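PDB 5ODK: single-stranded DNA-binding protein from Enterobacter phage Enc34, which binds single-stranded DNA through an OB-fold domain and probably serves phage DNA replication. Local coordinates for residues P33-P38 and T117-L122; E127-P132 and A136-G141. One frame throughout, in Å; residues are numbered along the deposited sequence.

Contact 1 (P33-P38 and T117-L122); sequences PHLDKP and TRPDVL
Leu35 and Arg118 mark the closest approach of the two backbones, with Leu35 CA and Arg118 CA 6.7 Å apart. Residues 33-38 follow the end of strand 28-34 as it turns into a loop at Leu35, while 117-122 run from a loop into strand 120-122, whose pairing partner is strand 159-173 and not the 33-38 segment. The two backbones therefore face each other without sheet pairing, and the contact is made mainly by side chains. Leu35 supplies almost all of the first segment's share. Its CG stands anti to the carbonyl carbon (chi1 -55°), which brings the CD2 methyl to Pro119, where CD2 of Leu35 meets CG of Pro119 at 4.0 Å, the two side chains crossing at about a right angle. Nearer the leucine backbone, CB of Leu35 rests 4.2 Å from CG2 of Val121, the methyl that lies beside the valine's backbone N. Leu166 of strand 159-173 touches both Leu35 and Pro119, and Ile135 of helix 132-138 also packs on Leu35, so the leucine sits among apolar neighbours. At the edge of the contact the aliphatic CG of Arg118 lies 3.7 Å from the carbonyl O of Leu35, and beyond it the chain bends at chi2 and chi3. That bend returns NE to the backbone of its own segment, where NE of Arg118 donates to O of Pro119 over 2.9 Å, from above the carbonyl plane and at 147° at the hydrogen. Across the segments the union is thus wholly van der Waals, a small buried apolar patch joining the end of one OB-fold strand to the start of another, while the arginine's charge is probably balanced largely by Glu128 and Glu130 of the neighbouring loop, with which its guanidinium is paired.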
ATOM      1  N   PRO A  33      -8.536   7.180   1.212  1.00 13.37           N
ATOM      2  CA  PRO A  33      -8.693   6.513  -0.076  1.00 12.92           C
ATOM      3  C   PRO A  33      -9.093   7.467  -1.202  1.00 13.09           C
ATOM      4  O   PRO A  33      -9.995   8.309  -1.012  1.00 14.69           O
ATOM      5  CB  PRO A  33      -9.817   5.515   0.162  1.00 14.74           C
ATOM      6  CG  PRO A  33     -10.625   6.145   1.266  1.00 16.02           C
ATOM      7  CD  PRO A  33      -9.575   6.783   2.153  1.00 14.10           C
ATOM      8  N   HIS A  34      -8.409   7.320  -2.328  1.00 11.95           N
ATOM      9  CA  HIS A  34      -8.749   7.972  -3.605  1.00 11.90           C
ATOM     10  C   HIS A  34      -8.683   6.927  -4.672  1.00 11.46           C
ATOM     11  O   HIS A  34      -7.743   6.818  -5.430  1.00 12.37           O
ATOM     12  CB  HIS A  34      -7.852   9.153  -3.884  1.00 13.81           C
ATOM     13  CG  HIS A  34      -8.042  10.272  -2.926  1.00 16.52           C
ATOM     14  ND1 HIS A  34      -9.158  11.086  -2.948  1.00 20.90           N
ATOM     15  CD2 HIS A  34      -7.306  10.668  -1.874  1.00 18.15           C
ATOM     16  CE1 HIS A  34      -9.077  11.972  -1.972  1.00 25.39           C
ATOM     17  NE2 HIS A  34      -7.952  11.747  -1.309  1.00 24.30           N
ATOM     18  N   LEU A  35      -9.737   6.117  -4.677  1.00 12.27           N
ATOM     19  CA  LEU A  35      -9.880   4.963  -5.564  1.00 12.31           C
ATOM     20  C   LEU A  35     -10.953   5.164  -6.625  1.00 13.15           C
ATOM     21  O   LEU A  35     -11.027   4.406  -7.591  1.00 14.38           O
ATOM     22  CB  LEU A  35     -10.209   3.717  -4.773  1.00 12.05           C
ATOM     23  CG  LEU A  35      -9.249   3.360  -3.649  1.00 12.24           C
ATOM     24  CD1 LEU A  35      -9.732   2.118  -2.924  1.00 12.86           C
ATOM     25  CD2 LEU A  35      -7.814   3.174  -4.126  1.00 13.45           C
ATOM     26  N   ASP A  36     -11.792   6.161  -6.390  1.00 14.11           N
ATOM     27  CA  ASP A  36     -12.952   6.423  -7.217  1.00 15.10           C
ATOM     28  C   ASP A  36     -12.607   7.179  -8.470  1.00 16.54           C
ATOM     29  O   ASP A  36     -13.116   6.853  -9.574  1.00 20.18           O
ATOM     30  CB  ASP A  36     -14.042   7.128  -6.381  1.00 16.29           C
ATOM     31  CG  ASP A  36     -13.614   8.395  -5.687  1.00 16.51           C
ATOM     32  OD1 ASP A  36     -12.393   8.613  -5.413  1.00 17.47           O
ATOM     33  OD2 ASP A  36     -14.521   9.190  -5.328  1.00 19.26           O
ATOM     34  N   LYS A  37     -11.833   8.232  -8.278  1.00 18.28           N
ATOM     35  CA  LYS A  37     -11.431   9.132  -9.301  1.00 21.21           C
ATOM     36  C   LYS A  37     -10.041   9.603  -8.884  1.00 19.55           C
ATOM     37  O   LYS A  37      -9.710   9.717  -7.678  1.00 21.71           O
ATOM     38  CB  LYS A  37     -12.417  10.323  -9.435  1.00 23.36           C
ATOM     39  CG  LYS A  37     -13.801   9.920  -9.938  1.00 25.02           C
ATOM     40  CD  LYS A  37     -14.762  11.071 -10.124  1.00 28.20           C
ATOM     41  CE  LYS A  37     -16.144  10.539 -10.468  1.00 28.98           C
ATOM     42  NZ  LYS A  37     -17.068  11.677 -10.648  1.00 30.76           N
ATOM     43  N   PRO A  38      -9.211   9.914  -9.884  1.00 23.48           N
ATOM     44  CA  PRO A  38      -7.886  10.368  -9.500  1.00 24.28           C
ATOM     45  C   PRO A  38      -7.900  11.811  -9.015  1.00 26.26           C
ATOM     46  O   PRO A  38      -8.841  12.558  -9.267  1.00 29.80           O
ATOM     47  CB  PRO A  38      -7.057  10.168 -10.769  1.00 29.25           C
ATOM     48  CG  PRO A  38      -8.048  10.220 -11.887  1.00 26.01           C
ATOM     49  CD  PRO A  38      -9.368   9.769 -11.342  1.00 23.99           C
ATOM     50  N   THR A 117      -3.227   4.833 -12.948  1.00 13.50           N
ATOM     51  CA  THR A 117      -4.388   4.109 -13.423  1.00 14.34           C
ATOM     52  C   THR A 117      -5.125   3.441 -12.284  1.00 13.28           C
ATOM     53  O   THR A 117      -4.524   3.120 -11.263  1.00 12.90           O
ATOM     54  CB  THR A 117      -3.984   3.158 -14.522  1.00 16.69           C
ATOM     55  OG1 THR A 117      -5.146   2.805 -15.269  1.00 18.89           O
ATOM     56  CG2 THR A 117      -3.293   1.941 -14.006  1.00 16.78           C
ATOM     57  N   ARG A 118      -6.447   3.238 -12.409  1.00 12.81           N
ATOM     58  CA  ARG A 118      -7.217   2.761 -11.287  1.00 11.97           C
ATOM     59  C   ARG A 118      -6.787   1.337 -10.901  1.00 11.60           C
ATOM     60  O   ARG A 118      -6.751   0.448 -11.746  1.00 12.89           O
ATOM     61  CB  ARG A 118      -8.723   2.764 -11.625  1.00 14.13           C
ATOM     62  CG  ARG A 118      -9.608   2.442 -10.414  1.00 15.37           C
ATOM     63  CD  ARG A 118     -10.903   1.641 -10.759  1.00 17.43           C
ATOM     64  NE  ARG A 118     -10.656   0.262 -11.252  1.00 16.00           N
ATOM     65  CZ  ARG A 118     -11.430  -0.404 -12.096  1.00 17.15           C
ATOM     66  NH1 ARG A 118     -12.657   0.039 -12.403  1.00 20.53           N
ATOM     67  NH2 ARG A 118     -11.041  -1.598 -12.548  1.00 19.72           N
ATOM     68  N   PRO A 119      -6.501   1.136  -9.615  1.00 11.57           N
ATOM     69  CA  PRO A 119      -6.258  -0.257  -9.170  1.00 11.96           C
ATOM     70  C   PRO A 119      -7.513  -1.101  -9.259  1.00 11.10           C
ATOM     71  O   PRO A 119      -8.630  -0.545  -9.379  1.00 12.55           O
ATOM     72  CB  PRO A 119      -5.857  -0.114  -7.717  1.00 12.85           C
ATOM     73  CG  PRO A 119      -6.448   1.187  -7.305  1.00 14.25           C
ATOM     74  CD  PRO A 119      -6.450   2.099  -8.513  1.00 13.01           C
ATOM     75  N   ASP A 120      -7.361  -2.410  -9.235  1.00 11.06           N
ATOM     76  CA  ASP A 120      -8.523  -3.247  -9.040  1.00 11.08           C
ATOM     77  C   ASP A 120      -9.101  -2.863  -7.691  1.00 10.72           C
ATOM     78  O   ASP A 120      -8.361  -2.722  -6.708  1.00 11.98           O
ATOM     79  CB  ASP A 120      -8.170  -4.738  -9.009  1.00 12.17           C
ATOM     80  CG  ASP A 120      -7.653  -5.286 -10.304  1.00 14.31           C
ATOM     81  OD1 ASP A 120      -7.592  -4.613 -11.323  1.00 16.69           O
ATOM     82  OD2 ASP A 120      -7.272  -6.473 -10.298  1.00 19.07           O
ATOM     83  N   VAL A 121     -10.426  -2.713  -7.616  1.00 10.21           N
ATOM     84  CA  VAL A 121     -11.114  -2.392  -6.370  1.00 10.19           C
ATOM     85  C   VAL A 121     -12.185  -3.440  -6.162  1.00 10.37           C
ATOM     86  O   VAL A 121     -13.146  -3.496  -6.950  1.00 12.23           O
ATOM     87  CB  VAL A 121     -11.741  -0.990  -6.400  1.00 12.12           C
ATOM     88  CG1 VAL A 121     -12.437  -0.698  -5.089  1.00 13.36           C
ATOM     89  CG2 VAL A 121     -10.694   0.068  -6.697  1.00 12.96           C
ATOM     90  N   LEU A 122     -12.009  -4.274  -5.141  1.00 10.13           N
ATOM     91  CA  LEU A 122     -12.892  -5.386  -4.903  1.00 10.92           C
ATOM     92  C   LEU A 122     -13.675  -5.163  -3.620  1.00 10.42           C
ATOM     93  O   LEU A 122     -13.140  -4.733  -2.601  1.00 11.73           O
ATOM     94  CB  LEU A 122     -12.103  -6.697  -4.812  1.00 13.58           C
ATOM     95  CG  LEU A 122     -11.088  -7.003  -5.932  1.00 19.94           C
ATOM     96  CD1 LEU A 122     -10.471  -8.378  -5.654  1.00 23.40           C
ATOM     97  CD2 LEU A 122     -11.590  -6.940  -7.344  1.00 21.93           C
TER

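Contact 2 (E127-P132 and A136-G141); sequences EELESP and AEEIYG
Leu129 reaches across to Glu138 with one methyl: its CD1 lies 3.7 Å from both CB and CG of Glu138, against the aliphatic part of the acid, and the two side chains cross at about a right angle. In the leucine, CG is anti to the carbonyl carbon and CD1 continues the extended chain (chi2 176°), which projects that methyl toward the helix. The side chain of Glu138 sets out with CG anti to the backbone N, and a bend at chi2 (81°) then sets the carboxylate to one side, where its OE2 accepts a hydrogen bond from the backbone N of Met124. Nearer the start of the helix, N of Ala136 donates to O of Pro132 at 2.9 Å and 163°, the i to i+4 bond of the first turn of helix 132-138. The methyl CB of Ala136 stands 3.6 Å from that same oxygen. Ser131 occupies the N-cap, its OG accepting from N of Glu134. One segment is thus bound to the other by one helical backbone bond and by a glutamate whose methylenes pack on Leu129 while its carboxylate is hydrogen-bonded to the backbone of the preceding loop, at the protein surface.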
ATOM      1  N   GLU A 127     -15.664  -8.993  -5.625  1.00 12.59           N
ATOM      2  CA  GLU A 127     -16.190  -8.544  -6.933  1.00 12.57           C
ATOM      3  C   GLU A 127     -15.619  -7.182  -7.275  1.00 11.79           C
ATOM      4  O   GLU A 127     -15.629  -6.273  -6.436  1.00 12.05           O
ATOM      5  CB  GLU A 127     -17.722  -8.427  -6.918  1.00 13.58           C
ATOM      6  CG  GLU A 127     -18.402  -9.741  -6.556  1.00 14.47           C
ATOM      7  CD  GLU A 127     -19.873  -9.594  -6.213  1.00 15.16           C
ATOM      8  OE1 GLU A 127     -20.260  -8.573  -5.667  1.00 17.36           O
ATOM      9  OE2 GLU A 127     -20.609 -10.555  -6.414  1.00 18.27           O
ATOM     10  N   GLU A 128     -15.167  -7.036  -8.523  1.00 12.76           N
ATOM     11  CA  GLU A 128     -14.686  -5.748  -9.002  1.00 12.93           C
ATOM     12  C   GLU A 128     -15.827  -4.723  -9.043  1.00 12.41           C
ATOM     13  O   GLU A 128     -16.881  -4.982  -9.591  1.00 15.95           O
ATOM     14  CB  GLU A 128     -14.044  -5.862 -10.380  1.00 17.18           C
ATOM     15  CG  GLU A 128     -13.648  -4.516 -11.003  1.00 18.17           C
ATOM     16  CD  GLU A 128     -12.462  -3.823 -10.299  1.00 17.20           C
ATOM     17  OE1 GLU A 128     -11.418  -4.464 -10.111  1.00 19.45           O
ATOM     18  OE2 GLU A 128     -12.498  -2.608  -9.923  1.00 15.37           O
ATOM     19  N   LEU A 129     -15.557  -3.571  -8.464  1.00 11.53           N
ATOM     20  CA  LEU A 129     -16.432  -2.443  -8.545  1.00 12.77           C
ATOM     21  C   LEU A 129     -16.053  -1.551  -9.697  1.00 13.20           C
ATOM     22  O   LEU A 129     -14.905  -1.492 -10.114  1.00 15.49           O
ATOM     23  CB  LEU A 129     -16.437  -1.668  -7.245  1.00 13.45           C
ATOM     24  CG  LEU A 129     -16.897  -2.472  -6.031  1.00 14.45           C
ATOM     25  CD1 LEU A 129     -16.763  -1.623  -4.772  1.00 18.07           C
ATOM     26  CD2 LEU A 129     -18.320  -2.960  -6.207  1.00 17.77           C
ATOM     27  N   GLU A 130     -17.044  -0.833 -10.211  1.00 14.49           N
ATOM     28  CA  GLU A 130     -16.818   0.064 -11.347  1.00 14.83           C
ATOM     29  C   GLU A 130     -17.289   1.485 -11.072  1.00 14.68           C
ATOM     30  O   GLU A 130     -16.645   2.431 -11.479  1.00 16.96           O
ATOM     31  CB  GLU A 130     -17.554  -0.445 -12.572  1.00 17.21           C
ATOM     32  CG  GLU A 130     -17.150  -1.809 -13.037  1.00 18.43           C
ATOM     33  CD  GLU A 130     -15.705  -1.898 -13.514  1.00 19.25           C
ATOM     34  OE1 GLU A 130     -15.053  -0.849 -13.754  1.00 21.49           O
ATOM     35  OE2 GLU A 130     -15.223  -3.042 -13.675  1.00 23.91           O
ATOM     36  N   SER A 131     -18.458   1.650 -10.457  1.00 14.66           N
ATOM     37  CA  SER A 131     -18.999   2.990 -10.206  1.00 16.24           C
ATOM     38  C   SER A 131     -18.123   3.768  -9.259  1.00 15.48           C
ATOM     39  O   SER A 131     -17.851   3.293  -8.163  1.00 15.75           O
ATOM     40  CB  SER A 131     -20.408   2.848  -9.616  1.00 17.65           C
ATOM     41  OG  SER A 131     -20.786   3.957  -8.886  1.00 20.68           O
ATOM     42  N   PRO A 132     -17.684   4.976  -9.643  1.00 15.47           N
ATOM     43  CA  PRO A 132     -16.943   5.770  -8.663  1.00 15.23           C
ATOM     44  C   PRO A 132     -17.676   5.993  -7.335  1.00 14.24           C
ATOM     45  O   PRO A 132     -17.073   5.865  -6.260  1.00 14.27           O
ATOM     46  CB  PRO A 132     -16.658   7.073  -9.401  1.00 17.17           C
ATOM     47  CG  PRO A 132     -16.554   6.631 -10.845  1.00 20.06           C
ATOM     48  CD  PRO A 132     -17.609   5.572 -10.986  1.00 17.43           C
ATOM     49  N   ALA A 136     -16.272   4.725  -3.671  1.00 12.53           N
ATOM     50  CA  ALA A 136     -16.055   5.626  -2.545  1.00 14.40           C
ATOM     51  C   ALA A 136     -16.849   5.194  -1.306  1.00 14.74           C
ATOM     52  O   ALA A 136     -16.389   5.343  -0.189  1.00 16.70           O
ATOM     53  CB  ALA A 136     -16.358   7.071  -2.919  1.00 14.34           C
ATOM     54  N   GLU A 137     -18.090   4.724  -1.511  1.00 15.54           N
ATOM     55  CA  GLU A 137     -18.902   4.245  -0.401  1.00 17.93           C
ATOM     56  C   GLU A 137     -18.359   2.959   0.225  1.00 16.33           C
ATOM     57  O   GLU A 137     -18.426   2.774   1.455  1.00 20.65           O
ATOM     58  CB  GLU A 137     -20.321   3.902  -0.875  1.00 21.48           C
ATOM     59  CG  GLU A 137     -21.245   5.044  -1.116  1.00 29.03           C
ATOM     60  CD  GLU A 137     -22.677   4.605  -1.361  1.00 34.52           C
ATOM     61  OE1 GLU A 137     -22.954   3.410  -1.654  1.00 42.92           O
ATOM     62  OE2 GLU A 137     -23.527   5.494  -1.271  1.00 35.03           O
ATOM     63  N   GLU A 138     -17.890   2.046  -0.630  1.00 15.60           N
ATOM     64  CA  GLU A 138     -17.467   0.709  -0.184  1.00 16.69           C
ATOM     65  C   GLU A 138     -16.206   0.804   0.674  1.00 13.51           C
ATOM     66  O   GLU A 138     -16.100   0.165   1.722  1.00 16.08           O
ATOM     67  CB  GLU A 138     -17.165  -0.201  -1.395  1.00 19.72           C
ATOM     68  CG  GLU A 138     -16.673  -1.638  -1.123  1.00 22.51           C
ATOM     69  CD  GLU A 138     -17.783  -2.601  -0.799  1.00 25.60           C
ATOM     70  OE1 GLU A 138     -18.960  -2.277  -1.110  1.00 29.00           O
ATOM     71  OE2 GLU A 138     -17.469  -3.676  -0.252  1.00 23.32           O
ATOM     72  N   ILE A 139     -15.227   1.541   0.181  1.00 13.61           N
ATOM     73  CA  ILE A 139     -13.896   1.600   0.831  1.00 13.15           C
ATOM     74  C   ILE A 139     -13.676   3.030   1.344  1.00 13.15           C
ATOM     75  O   ILE A 139     -13.198   3.919   0.650  1.00 15.97           O
ATOM     76  CB  ILE A 139     -12.795   1.050  -0.102  1.00 13.99           C
ATOM     77  CG1 ILE A 139     -13.091  -0.432  -0.391  1.00 18.55           C
ATOM     78  CG2 ILE A 139     -11.422   1.223   0.541  1.00 15.31           C
ATOM     79  CD1 ILE A 139     -12.218  -1.048  -1.440  1.00 20.63           C
ATOM     80  N   TYR A 140     -14.036   3.231   2.598  1.00 13.99           N
ATOM     81  CA  TYR A 140     -13.944   4.518   3.253  1.00 14.23           C
ATOM     82  C   TYR A 140     -12.754   4.489   4.209  1.00 14.50           C
ATOM     83  O   TYR A 140     -12.406   3.429   4.730  1.00 15.02           O
ATOM     84  CB  TYR A 140     -15.269   4.841   3.982  1.00 15.74           C
ATOM     85  CG  TYR A 140     -15.710   3.738   4.911  1.00 15.45           C
ATOM     86  CD1 TYR A 140     -16.491   2.686   4.464  1.00 14.73           C
ATOM     87  CD2 TYR A 140     -15.276   3.700   6.226  1.00 15.04           C
ATOM     88  CE1 TYR A 140     -16.811   1.625   5.279  1.00 15.52           C
ATOM     89  CE2 TYR A 140     -15.602   2.645   7.062  1.00 16.43           C
ATOM     90  CZ  TYR A 140     -16.370   1.607   6.585  1.00 15.23           C
ATOM     91  OH  TYR A 140     -16.679   0.560   7.387  1.00 17.35           O
ATOM     92  N   GLY A 141     -12.218   5.661   4.529  1.00 14.96           N
ATOM     93  CA  GLY A 141     -11.125   5.740   5.487  1.00 15.63           C
ATOM     94  C   GLY A 141     -11.602   5.198   6.816  1.00 15.46           C
ATOM     95  O   GLY A 141     -12.640   5.636   7.339  1.00 16.62           O
TER

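Contacts 1 and 2 lie side by side, their centres 8 Å apart, on the same side of the chain's centre. They are joined directly: N of Leu129 probably donates to O of Val121 at 2.8 Å, tying the loop before helix 132-138 to strand 120-122, and NH1 of Arg118 forms a salt bridge with OE1 of Glu130 at 2.9 Å. In addition, CB of Asp36 packs 3.3 Å from O of Pro132, so the 33-38 turn also meets the start of the helix. Contact 1 is the buried layer and contact 2 the surface layer of this region, and both are remote from Lys13, which binds magnesium in a structure of this protein.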